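Local coordinates for protein Alpha/beta hydrolase (PDB 4EZI) that is an alpha/beta hydrolase of uncharacterised function, possibly a lipase acting on triacylglycerols, at residues A[79-93]-A[114-127]. Sequence-based numbering, arbitrary orientation.
Sequences YQHGTRFERNDVPSR and VMPDYLGLGDNELT
Arg-87 reaches across to 114-127 and plugs its guanidinium into a cluster of backbone carbonyls, three at its N-H edge and one over a face. Arg-87 NH1 donates to Asn-124 O at 2.8 Å and also to Gly-122 O, which lies in the guanidinium plane, while Arg-87 NH2 takes Leu-126 O at 2.9 Å; Gly-120 O sits over one face without bonding. The chain starts with CG anti to the backbone N (chi1 168°), runs extended through chi2 and then bends at chi3, which brings the guanidinium to these carbonyls. The backbone of Arg-87 is tied down as well, Gly-122 N donating to its O.

His-81 is held at both ring nitrogens. His-81 NE2 gives a nearly straight bond (167°) to Asp-117 O, 2.7 Å away, coming in from above the carbonyl plane, and ND1 bonds Gly-82 O within its own loop. Tyr-118 lies obliquely over one face, the planes 37° apart, and its OH donates to a lone pair of His-81 O. These loops leave the C-terminal ends of strands 74-80 and 112-116, adjacent parallel strands of the alpha/beta-hydrolase sheet joined by a beta-alpha-beta crossover through helix 99-108. The Tyr-118 side chain touches the probable nucleophile elbow around Ser-169.

Nearer the strands, one water links Tyr-79 O, His-81 N and Pro-116 O. Selenomethionine Met-115 packs tightly here: Met-115 CB presses on Pro-91 CB at 3.5 Å, and Met-115 CE lies between Pro-91 CG and Tyr-79 CD1, 3.7 Å from the latter.

Asp-117 clasps Ser-92 with both oxygens, each through its syn lone pair: Asp-117 OD1 takes Ser-92 N at 2.9 Å and OD2 the Ser-92 hydroxyl OG at 2.5 Å, with Ser-61 as a further partner of OD2. Close by, Arg-93 meets Asp-123 OD1 end-on in a salt bridge, while Lys-45 takes Asp-123 OD2.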
loop_
_atom_site.group_PDB
_atom_site.type_symbol
_atom_site.label_atom_id
_atom_site.label_comp_id
_atom_site.label_asym_id
_atom_site.label_seq_id
_atom_site.Cartn_x
_atom_site.Cartn_y
_atom_site.Cartn_z
ATOM N N TYR A 79 4.680 -1.428 6.404
ATOM C CA TYR A 79 4.786 -1.465 4.971
ATOM C C TYR A 79 3.446 -1.919 4.361
ATOM O O TYR A 79 2.994 -3.033 4.633
ATOM C CB TYR A 79 5.920 -2.402 4.487
ATOM C CG TYR A 79 6.084 -2.294 2.997
ATOM C CD1 TYR A 79 5.340 -3.099 2.128
ATOM C CD2 TYR A 79 6.890 -1.316 2.456
ATOM C CE1 TYR A 79 5.457 -2.956 0.765
ATOM C CE2 TYR A 79 6.990 -1.122 1.092
ATOM C CZ TYR A 79 6.265 -1.938 0.247
ATOM O OH TYR A 79 6.366 -1.762 -1.116
ATOM N N GLN A 80 2.907 -1.058 3.499
ATOM C CA GLN A 80 1.609 -1.244 2.859
ATOM C C GLN A 80 1.819 -1.673 1.407
ATOM O O GLN A 80 2.343 -0.923 0.577
ATOM C CB GLN A 80 0.853 0.066 2.929
ATOM C CG GLN A 80 0.307 0.426 4.297
ATOM C CD GLN A 80 1.362 0.593 5.363
ATOM O OE1 GLN A 80 1.401 -0.200 6.297
ATOM N NE2 GLN A 80 2.197 1.630 5.254
ATOM N N HIS A 81 1.385 -2.882 1.092
ATOM C CA HIS A 81 1.625 -3.486 -0.217
ATOM C C HIS A 81 0.820 -2.865 -1.351
ATOM O O HIS A 81 -0.195 -2.200 -1.135
ATOM C CB HIS A 81 1.408 -5.011 -0.162
ATOM C CG HIS A 81 -0.020 -5.429 0.006
ATOM N ND1 HIS A 81 -0.930 -5.385 -1.032
ATOM C CD2 HIS A 81 -0.664 -6.008 1.043
ATOM C CE1 HIS A 81 -2.096 -5.848 -0.615
ATOM N NE2 HIS A 81 -1.955 -6.260 0.635
ATOM N N GLY A 82 1.256 -3.144 -2.572
ATOM C CA GLY A 82 0.580 -2.661 -3.759
ATOM C C GLY A 82 -0.615 -3.505 -4.173
ATOM O O GLY A 82 -1.098 -4.346 -3.427
ATOM N N THR A 83 -1.125 -3.266 -5.358
ATOM C CA THR A 83 -2.377 -3.912 -5.790
ATOM C C THR A 83 -2.193 -5.414 -5.846
ATOM O O THR A 83 -1.270 -5.909 -6.503
ATOM C CB THR A 83 -2.765 -3.439 -7.190
ATOM O OG1 THR A 83 -2.952 -2.034 -7.193
ATOM C CG2 THR A 83 -4.028 -4.136 -7.693
ATOM N N ARG A 84 -3.098 -6.122 -5.180
ATOM C CA ARG A 84 -3.164 -7.561 -5.258
ATOM C C ARG A 84 -4.584 -7.948 -5.618
ATOM O O ARG A 84 -5.537 -7.523 -4.968
ATOM C CB ARG A 84 -2.746 -8.213 -3.934
ATOM C CG ARG A 84 -1.354 -7.804 -3.486
ATOM C CD ARG A 84 -0.233 -8.326 -4.354
ATOM N NE ARG A 84 1.059 -7.690 -4.018
ATOM C CZ ARG A 84 1.799 -7.935 -2.942
ATOM N NH1 ARG A 84 1.453 -8.824 -2.025
ATOM N NH2 ARG A 84 2.927 -7.246 -2.764
ATOM N N PHE A 85 -4.695 -8.749 -6.665
ATOM C CA PHE A 85 -5.964 -9.257 -7.156
ATOM C C PHE A 85 -6.289 -10.659 -6.618
ATOM O O PHE A 85 -7.421 -11.133 -6.801
ATOM C CB PHE A 85 -5.926 -9.385 -8.694
ATOM C CG PHE A 85 -5.715 -8.090 -9.428
ATOM C CD1 PHE A 85 -6.758 -7.251 -9.695
ATOM C CD2 PHE A 85 -4.461 -7.744 -9.876
ATOM C CE1 PHE A 85 -6.526 -6.058 -10.387
ATOM C CE2 PHE A 85 -4.239 -6.565 -10.587
ATOM C CZ PHE A 85 -5.261 -5.732 -10.828
ATOM N N GLU A 86 -5.286 -11.330 -6.060
ATOM C CA GLU A 86 -5.381 -12.678 -5.523
ATOM C C GLU A 86 -5.418 -12.630 -4.010
ATOM O O GLU A 86 -4.548 -12.015 -3.350
ATOM C CB GLU A 86 -4.188 -13.500 -5.965
ATOM C CG GLU A 86 -4.001 -13.574 -7.475
ATOM C CD GLU A 86 -2.678 -14.189 -7.881
ATOM O OE1 GLU A 86 -2.269 -15.198 -7.268
ATOM O OE2 GLU A 86 -2.049 -13.664 -8.833
ATOM N N ARG A 87 -6.400 -13.311 -3.437
ATOM C CA ARG A 87 -6.607 -13.323 -1.987
ATOM C C ARG A 87 -5.333 -13.701 -1.225
ATOM O O ARG A 87 -5.008 -13.129 -0.194
ATOM C CB ARG A 87 -7.750 -14.306 -1.612
ATOM C CG ARG A 87 -7.819 -14.584 -0.134
ATOM C CD ARG A 87 -9.038 -15.373 0.245
ATOM N NE ARG A 87 -10.274 -14.631 0.119
ATOM C CZ ARG A 87 -10.700 -13.731 0.994
ATOM N NH1 ARG A 87 -9.996 -13.405 2.080
ATOM N NH2 ARG A 87 -11.870 -13.158 0.778
ATOM N N ASN A 88 -4.652 -14.731 -1.725
ATOM C CA ASN A 88 -3.543 -15.313 -1.000
ATOM C C ASN A 88 -2.177 -14.714 -1.342
ATOM O O ASN A 88 -1.184 -15.079 -0.710
ATOM C CB ASN A 88 -3.536 -16.837 -1.166
ATOM C CG ASN A 88 -4.680 -17.467 -0.419
ATOM O OD1 ASN A 88 -4.670 -17.545 0.802
ATOM N ND2 ASN A 88 -5.710 -17.908 -1.157
ATOM N N ASP A 89 -2.133 -13.764 -2.274
ATOM C CA ASP A 89 -0.847 -13.154 -2.618
ATOM C C ASP A 89 -0.617 -11.910 -1.767
ATOM O O ASP A 89 -0.597 -10.780 -2.275
ATOM C CB ASP A 89 -0.820 -12.799 -4.100
ATOM C CG ASP A 89 0.536 -12.284 -4.558
ATOM O OD1 ASP A 89 1.552 -12.527 -3.900
ATOM O OD2 ASP A 89 0.550 -11.592 -5.604
ATOM N N VAL A 90 -0.493 -12.114 -0.459
ATOM C CA VAL A 90 -0.436 -11.041 0.511
ATOM C C VAL A 90 0.602 -11.402 1.574
ATOM O O VAL A 90 0.930 -12.589 1.738
ATOM C CB VAL A 90 -1.818 -10.722 1.148
ATOM C CG1 VAL A 90 -2.744 -10.086 0.091
ATOM C CG2 VAL A 90 -2.444 -11.963 1.806
ATOM N N PRO A 91 1.080 -10.413 2.337
ATOM C CA PRO A 91 2.221 -10.659 3.225
ATOM C C PRO A 91 2.055 -11.786 4.255
ATOM O O PRO A 91 3.032 -12.444 4.579
ATOM C CB PRO A 91 2.452 -9.287 3.881
ATOM C CG PRO A 91 2.041 -8.339 2.799
ATOM C CD PRO A 91 0.798 -8.970 2.216
ATOM N N SER A 92 0.852 -12.014 4.772
ATOM C CA SER A 92 0.701 -13.057 5.777
ATOM C C SER A 92 1.034 -14.448 5.255
ATOM O O SER A 92 1.255 -15.357 6.058
ATOM C CB SER A 92 -0.713 -13.078 6.339
ATOM O OG SER A 92 -1.675 -13.432 5.367
ATOM N N ARG A 93 1.074 -14.627 3.929
ATOM C CA ARG A 93 1.494 -15.899 3.342
ATOM C C ARG A 93 2.998 -15.985 3.119
ATOM O O ARG A 93 3.518 -17.069 2.865
ATOM C CB ARG A 93 0.757 -16.191 2.022
ATOM C CG ARG A 93 -0.672 -16.654 2.178
ATOM C CD ARG A 93 -1.626 -15.602 2.684
ATOM N NE ARG A 93 -2.986 -16.149 2.712
ATOM C CZ ARG A 93 -3.798 -16.173 3.750
ATOM N NH1 ARG A 93 -3.500 -15.587 4.886
ATOM N NH2 ARG A 93 -4.987 -16.740 3.610
ATOM N N VAL A 114 6.006 -4.756 9.777
ATOM C CA VAL A 114 4.580 -4.970 10.005
ATOM C C VAL A 114 3.883 -4.736 8.677
ATOM O O VAL A 114 4.022 -3.677 8.100
ATOM C CB VAL A 114 4.065 -3.999 11.078
ATOM C CG1 VAL A 114 2.586 -4.103 11.267
ATOM C CG2 VAL A 114 4.814 -4.244 12.412
HETATM N N MSE A 115 3.140 -5.737 8.189
HETATM C CA MSE A 115 2.614 -5.725 6.832
HETATM C C MSE A 115 1.158 -6.171 6.831
HETATM O O MSE A 115 0.873 -7.371 6.905
HETATM C CB MSE A 115 3.450 -6.638 5.930
HETATM C CG MSE A 115 4.922 -6.326 5.971
HETATM SE SE MSE A 115 5.956 -7.426 4.758
HETATM C CE MSE A 115 5.398 -6.627 3.123
ATOM N N PRO A 116 0.218 -5.229 6.725
ATOM C CA PRO A 116 -1.192 -5.637 6.659
ATOM C C PRO A 116 -1.507 -6.339 5.334
ATOM O O PRO A 116 -0.964 -5.963 4.296
ATOM C CB PRO A 116 -1.960 -4.322 6.743
ATOM C CG PRO A 116 -0.990 -3.292 6.211
ATOM C CD PRO A 116 0.360 -3.756 6.692
ATOM N N ASP A 117 -2.451 -7.276 5.353
ATOM C CA ASP A 117 -2.943 -7.855 4.113
ATOM C C ASP A 117 -3.948 -6.977 3.385
ATOM O O ASP A 117 -4.067 -7.058 2.163
ATOM C CB ASP A 117 -3.593 -9.234 4.350
ATOM C CG ASP A 117 -2.627 -10.309 4.762
ATOM O OD1 ASP A 117 -1.402 -10.174 4.557
ATOM O OD2 ASP A 117 -3.112 -11.342 5.274
ATOM N N TYR A 118 -4.691 -6.194 4.156
ATOM C CA TYR A 118 -5.871 -5.387 3.765
ATOM C C TYR A 118 -7.159 -6.223 3.839
ATOM O O TYR A 118 -7.157 -7.451 3.786
ATOM C CB TYR A 118 -5.809 -4.773 2.371
ATOM C CG TYR A 118 -4.655 -3.876 2.052
ATOM C CD1 TYR A 118 -4.045 -3.078 2.988
ATOM C CD2 TYR A 118 -4.228 -3.774 0.741
ATOM C CE1 TYR A 118 -3.001 -2.231 2.637
ATOM C CE2 TYR A 118 -3.215 -2.913 0.385
ATOM C CZ TYR A 118 -2.581 -2.135 1.331
ATOM O OH TYR A 118 -1.572 -1.255 0.966
ATOM N N LEU A 119 -8.274 -5.527 3.966
ATOM C CA LEU A 119 -9.587 -6.159 3.937
ATOM C C LEU A 119 -9.836 -6.859 2.614
ATOM O O LEU A 119 -9.372 -6.433 1.548
ATOM C CB LEU A 119 -10.672 -5.117 4.177
ATOM C CG LEU A 119 -10.620 -4.385 5.512
ATOM C CD1 LEU A 119 -11.849 -3.473 5.624
ATOM C CD2 LEU A 119 -10.520 -5.331 6.695
ATOM N N GLY A 120 -10.592 -7.953 2.682
ATOM C CA GLY A 120 -10.937 -8.732 1.516
ATOM C C GLY A 120 -9.842 -9.649 1.012
ATOM O O GLY A 120 -10.033 -10.337 0.008
ATOM N N LEU A 121 -8.703 -9.663 1.694
ATOM C CA LEU A 121 -7.551 -10.459 1.285
ATOM C C LEU A 121 -7.071 -11.257 2.502
ATOM O O LEU A 121 -7.500 -11.038 3.635
ATOM C CB LEU A 121 -6.438 -9.588 0.730
ATOM C CG LEU A 121 -6.831 -8.716 -0.457
ATOM C CD1 LEU A 121 -5.720 -7.710 -0.760
ATOM C CD2 LEU A 121 -7.180 -9.517 -1.709
ATOM N N GLY A 122 -6.149 -12.182 2.270
ATOM C CA GLY A 122 -5.651 -13.022 3.363
ATOM C C GLY A 122 -6.770 -13.809 4.009
ATOM O O GLY A 122 -7.590 -14.424 3.322
ATOM N N ASP A 123 -6.812 -13.760 5.330
ATOM C CA ASP A 123 -7.809 -14.506 6.103
ATOM C C ASP A 123 -9.119 -13.749 6.270
ATOM O O ASP A 123 -10.071 -14.279 6.833
ATOM C CB ASP A 123 -7.282 -14.803 7.521
ATOM C CG ASP A 123 -6.028 -15.673 7.576
ATOM O OD1 ASP A 123 -5.672 -16.344 6.599
ATOM O OD2 ASP A 123 -5.429 -15.714 8.694
ATOM N N ASN A 124 -9.195 -12.492 5.823
ATOM C CA ASN A 124 -10.384 -11.673 6.099
ATOM C C ASN A 124 -11.607 -12.207 5.368
ATOM O O ASN A 124 -11.541 -12.559 4.206
ATOM C CB ASN A 124 -10.124 -10.235 5.687
ATOM C CG ASN A 124 -11.299 -9.337 5.971
ATOM O OD1 ASN A 124 -11.870 -8.755 5.055
ATOM N ND2 ASN A 124 -11.644 -9.175 7.249
ATOM N N GLU A 125 -12.745 -12.233 6.058
ATOM C CA GLU A 125 -13.923 -12.883 5.514
ATOM C C GLU A 125 -14.684 -12.045 4.486
ATOM O O GLU A 125 -15.517 -12.591 3.771
ATOM C CB GLU A 125 -14.861 -13.304 6.647
ATOM C CG GLU A 125 -15.569 -12.159 7.290
ATOM C CD GLU A 125 -16.657 -12.590 8.261
ATOM O OE1 GLU A 125 -17.242 -13.687 8.091
ATOM O OE2 GLU A 125 -16.949 -11.803 9.183
ATOM N N LEU A 126 -14.433 -10.736 4.404
ATOM C CA LEU A 126 -15.068 -9.960 3.346
ATOM C C LEU A 126 -14.616 -10.537 2.014
ATOM O O LEU A 126 -13.453 -10.918 1.840
ATOM C CB LEU A 126 -14.736 -8.473 3.435
ATOM C CG LEU A 126 -15.150 -7.755 4.713
ATOM C CD1 LEU A 126 -14.589 -6.343 4.812
ATOM C CD2 LEU A 126 -16.656 -7.726 4.868
ATOM N N THR A 127 -15.536 -10.582 1.061
ATOM C CA THR A 127 -15.304 -11.317 -0.172
ATOM C C THR A 127 -14.486 -10.556 -1.213
ATOM O O THR A 127 -13.997 -11.148 -2.140
ATOM C CB THR A 127 -16.626 -11.788 -0.801
ATOM O OG1 THR A 127 -17.435 -10.654 -1.079
ATOM C CG2 THR A 127 -17.356 -12.735 0.141
HETATM O O HOH W 1 1.265 -4.733 3.326
#